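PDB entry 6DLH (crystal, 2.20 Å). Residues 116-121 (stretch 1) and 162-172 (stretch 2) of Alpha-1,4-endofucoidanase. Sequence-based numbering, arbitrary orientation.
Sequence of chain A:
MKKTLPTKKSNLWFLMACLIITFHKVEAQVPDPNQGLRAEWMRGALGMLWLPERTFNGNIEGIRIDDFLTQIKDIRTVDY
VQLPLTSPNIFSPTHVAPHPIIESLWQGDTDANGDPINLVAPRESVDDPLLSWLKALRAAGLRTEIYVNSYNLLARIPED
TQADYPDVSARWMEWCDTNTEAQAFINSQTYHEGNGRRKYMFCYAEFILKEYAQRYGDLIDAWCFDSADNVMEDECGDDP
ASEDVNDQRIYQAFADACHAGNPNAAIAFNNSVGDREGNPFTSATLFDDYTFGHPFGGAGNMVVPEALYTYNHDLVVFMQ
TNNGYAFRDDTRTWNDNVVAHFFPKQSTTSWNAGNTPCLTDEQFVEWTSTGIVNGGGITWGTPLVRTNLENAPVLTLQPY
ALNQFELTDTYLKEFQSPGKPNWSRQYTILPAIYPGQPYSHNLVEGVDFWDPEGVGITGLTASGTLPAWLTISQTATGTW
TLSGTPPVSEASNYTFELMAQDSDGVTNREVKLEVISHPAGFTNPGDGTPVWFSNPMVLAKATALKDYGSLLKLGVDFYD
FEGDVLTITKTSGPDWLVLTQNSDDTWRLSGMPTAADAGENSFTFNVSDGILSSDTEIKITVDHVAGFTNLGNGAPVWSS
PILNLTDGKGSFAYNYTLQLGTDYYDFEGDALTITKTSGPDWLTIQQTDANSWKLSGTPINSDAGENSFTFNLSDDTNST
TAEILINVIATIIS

Stretch 1 116-121: PINLVA
Stretch 2 162-172: QADYPDVSARW

The contact joins an irregular segment, residues 116-121, to a loop that runs into a helix beginning at Val168 and continuing beyond Trp172. It buries 394 Å² in all, and its organizing residue is Asn118, which alone has 115 Å² covered. Val120 and Val168 come next, with 58 and 52 Å².

In register, Asn118 CA and Tyr165 CA approach to 3.8 Å; one step back, Ile117 CA and Asp164 CA lie 5.7 Å apart, so the two chains run locally in the same direction. Ile117 is extended (phi/psi -151/146), then Asn118 turns into the left-handed region at 68/17, a conformation asparagine tolerates better than most residues. Leu119 follows at -102/114, its CA-to-CB bond pointing away, and Val120 at -124/22 points toward the partner. In the second stretch, Asp164 (-121/-27), Tyr165 (-138/57), Pro166 (-51/-30) and Asp167 (-140/31) lead into helical values from Val168 (-70/-39).

Asn118 is held at both ends. Its backbone N donates to Asp164 O at 3.1 Å, nearly straight at 175°. Its side chain, chi1 -80° (m) and chi2 -62°, starts sideways, but its end comes nearer, so that OD1 accepts from Asp167 N at 3.0 Å and 164°. The amide oxygen thus satisfies the NH at the N-cap position, just before the helix, where the side chain of Asp167 makes no capping bond. Asp167, chi1 32°, instead forms a salt bridge within its own stretch, OD1 to Arg171 NH1 at 3.0 Å, one helical turn on. Arg171 extends with chi1 m, chi2 t and chi3 t, and Asn118 ND2 sits over one face of its guanidinium, 3.9 Å from NH1.

The apolar part of the contact is built on the two valines, both aimed toward the opposing stretch. Val120 (m, chi1 -75°) places CG2 3.7 Å from CG1 of Val168 (t, chi1 153°), while Val120 CG1 rests 3.6 Å from Tyr165 CB. Tyr165 adopts chi1 38° (p) and chi2 -80°; the end of its side chain leads away. Val168 also reaches back to the polar hub, its CG2 3.2 Å from Asn118 O.

Ile117, chi1 off-well at -132° and chi2 t, lays CG1 3.5 Å from Asp164 O and 4.4 Å from Pro166 CD. The rule to read here is economical: one asparagine bonds with its backbone NH to Asp164 O and with its side-chain oxygen to Asp167 N, just before the helix, while branched side chains pack beside it.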

# COMPACT_ATOMS: atom_id res chain seq x y z
N PRO A 116 -0.58 17.92 5.71
CA PRO A 116 -0.56 17.28 7.03
C PRO A 116 0.83 16.91 7.55
O PRO A 116 1.81 16.82 6.80
CB PRO A 116 -1.42 16.02 6.83
CG PRO A 116 -2.32 16.38 5.67
CD PRO A 116 -1.43 17.20 4.75
N ILE A 117 0.89 16.74 8.88
CA ILE A 117 2.07 16.33 9.62
C ILE A 117 1.57 15.58 10.85
O ILE A 117 0.48 15.86 11.35
CB ILE A 117 2.95 17.56 9.96
CG1 ILE A 117 4.43 17.32 9.62
CG2 ILE A 117 2.76 18.01 11.40
CD1 ILE A 117 5.20 18.58 9.31
N ASN A 118 2.33 14.56 11.28
CA ASN A 118 1.95 13.70 12.39
C ASN A 118 0.74 12.84 12.03
O ASN A 118 0.10 12.29 12.92
CB ASN A 118 1.69 14.48 13.68
CG ASN A 118 2.96 14.85 14.42
OD1 ASN A 118 3.72 13.99 14.84
ND2 ASN A 118 3.19 16.15 14.58
N LEU A 119 0.43 12.70 10.73
CA LEU A 119 -0.63 11.80 10.31
C LEU A 119 -0.01 10.51 9.77
O LEU A 119 0.68 10.53 8.75
CB LEU A 119 -1.54 12.48 9.29
CG LEU A 119 -2.68 11.62 8.74
CD1 LEU A 119 -3.67 11.23 9.83
CD2 LEU A 119 -3.39 12.31 7.58
N VAL A 120 -0.24 9.40 10.48
CA VAL A 120 0.46 8.16 10.20
C VAL A 120 -0.55 7.05 9.91
O VAL A 120 -0.24 5.87 10.05
CB VAL A 120 1.46 7.75 11.30
CG1 VAL A 120 2.72 8.59 11.28
CG2 VAL A 120 0.84 7.72 12.69
N ALA A 121 -1.76 7.46 9.52
CA ALA A 121 -2.72 6.56 8.90
C ALA A 121 -3.46 7.32 7.80
O ALA A 121 -3.35 8.54 7.71
CB ALA A 121 -3.66 5.99 9.93
N GLN A 162 11.52 12.27 13.79
CA GLN A 162 11.06 12.04 12.43
C GLN A 162 10.28 13.25 11.93
O GLN A 162 9.16 13.50 12.35
CB GLN A 162 10.25 10.74 12.36
CG GLN A 162 10.95 9.53 12.98
CD GLN A 162 12.37 9.33 12.51
OE1 GLN A 162 12.72 9.56 11.35
NE2 GLN A 162 13.22 8.89 13.42
N ALA A 163 10.90 13.98 10.99
CA ALA A 163 10.45 15.30 10.56
C ALA A 163 9.16 15.25 9.75
O ALA A 163 8.80 16.25 9.13
CB ALA A 163 11.56 15.98 9.79
N ASP A 164 8.46 14.10 9.75
CA ASP A 164 7.19 13.98 9.04
C ASP A 164 6.08 13.60 10.02
O ASP A 164 4.92 13.90 9.78
CB ASP A 164 7.29 13.02 7.85
CG ASP A 164 8.03 13.62 6.66
OD1 ASP A 164 9.23 13.33 6.51
OD2 ASP A 164 7.40 14.38 5.90
N TYR A 165 6.47 12.95 11.12
CA TYR A 165 5.57 12.63 12.22
C TYR A 165 6.30 12.90 13.53
O TYR A 165 6.39 12.01 14.38
CB TYR A 165 5.01 11.21 12.07
CG TYR A 165 6.00 10.20 11.55
CD1 TYR A 165 6.29 10.11 10.19
CD2 TYR A 165 6.68 9.34 12.41
CE1 TYR A 165 7.21 9.20 9.70
CE2 TYR A 165 7.60 8.42 11.93
CZ TYR A 165 7.87 8.35 10.57
OH TYR A 165 8.79 7.47 10.08
N PRO A 166 6.81 14.14 13.75
CA PRO A 166 7.79 14.42 14.80
C PRO A 166 7.48 13.95 16.22
O PRO A 166 8.41 13.64 16.96
CB PRO A 166 7.93 15.96 14.77
CG PRO A 166 7.58 16.32 13.35
CD PRO A 166 6.46 15.35 12.99
N ASP A 167 6.19 13.87 16.59
CA ASP A 167 5.86 13.53 17.96
C ASP A 167 4.67 12.58 18.05
O ASP A 167 3.94 12.60 19.04
CB ASP A 167 5.72 14.77 18.86
CG ASP A 167 5.19 16.01 18.15
OD1 ASP A 167 4.02 15.99 17.72
OD2 ASP A 167 5.97 16.99 18.03
N VAL A 168 4.50 11.73 17.03
CA VAL A 168 3.46 10.71 17.05
C VAL A 168 3.81 9.64 18.08
O VAL A 168 2.93 9.13 18.77
CB VAL A 168 3.21 10.11 15.65
CG1 VAL A 168 2.66 8.69 15.73
CG2 VAL A 168 2.29 10.98 14.82
N SER A 169 5.10 9.28 18.15
CA SER A 169 5.56 8.27 19.09
C SER A 169 5.25 8.71 20.52
O SER A 169 4.66 7.96 21.30
CB SER A 169 7.03 7.95 18.90
OG SER A 169 7.23 7.11 17.76
N ALA A 170 5.63 9.96 20.83
CA ALA A 170 5.32 10.61 22.10
C ALA A 170 3.83 10.48 22.41
O ALA A 170 3.46 9.98 23.47
CB ALA A 170 5.77 12.05 22.08
N ARG A 171 2.99 10.90 21.46
CA ARG A 171 1.56 11.01 21.69
C ARG A 171 0.93 9.63 21.89
O ARG A 171 -0.06 9.50 22.61
CB ARG A 171 0.87 11.80 20.57
CG ARG A 171 1.21 13.28 20.55
CD ARG A 171 0.45 14.02 19.47
NE ARG A 171 1.06 15.30 19.12
CZ ARG A 171 0.71 16.06 18.09
NH1 ARG A 171 1.32 17.21 17.88
NH2 ARG A 171 -0.24 15.66 17.26
N TRP A 172 1.49 8.61 21.22
CA TRP A 172 0.96 7.26 21.37
C TRP A 172 1.14 6.80 22.82
O TRP A 172 0.20 6.27 23.41
CB TRP A 172 1.64 6.28 20.39
CG TRP A 172 1.48 4.84 20.77
CD1 TRP A 172 2.48 3.97 21.10
CD2 TRP A 172 0.25 4.10 20.89
NE1 TRP A 172 1.96 2.73 21.38
CE2 TRP A 172 0.60 2.78 21.27
CE3 TRP A 172 -1.10 4.41 20.69
CZ2 TRP A 172 -0.36 1.78 21.46
CZ3 TRP A 172 -2.05 3.42 20.89
CH2 TRP A 172 -1.68 2.13 21.27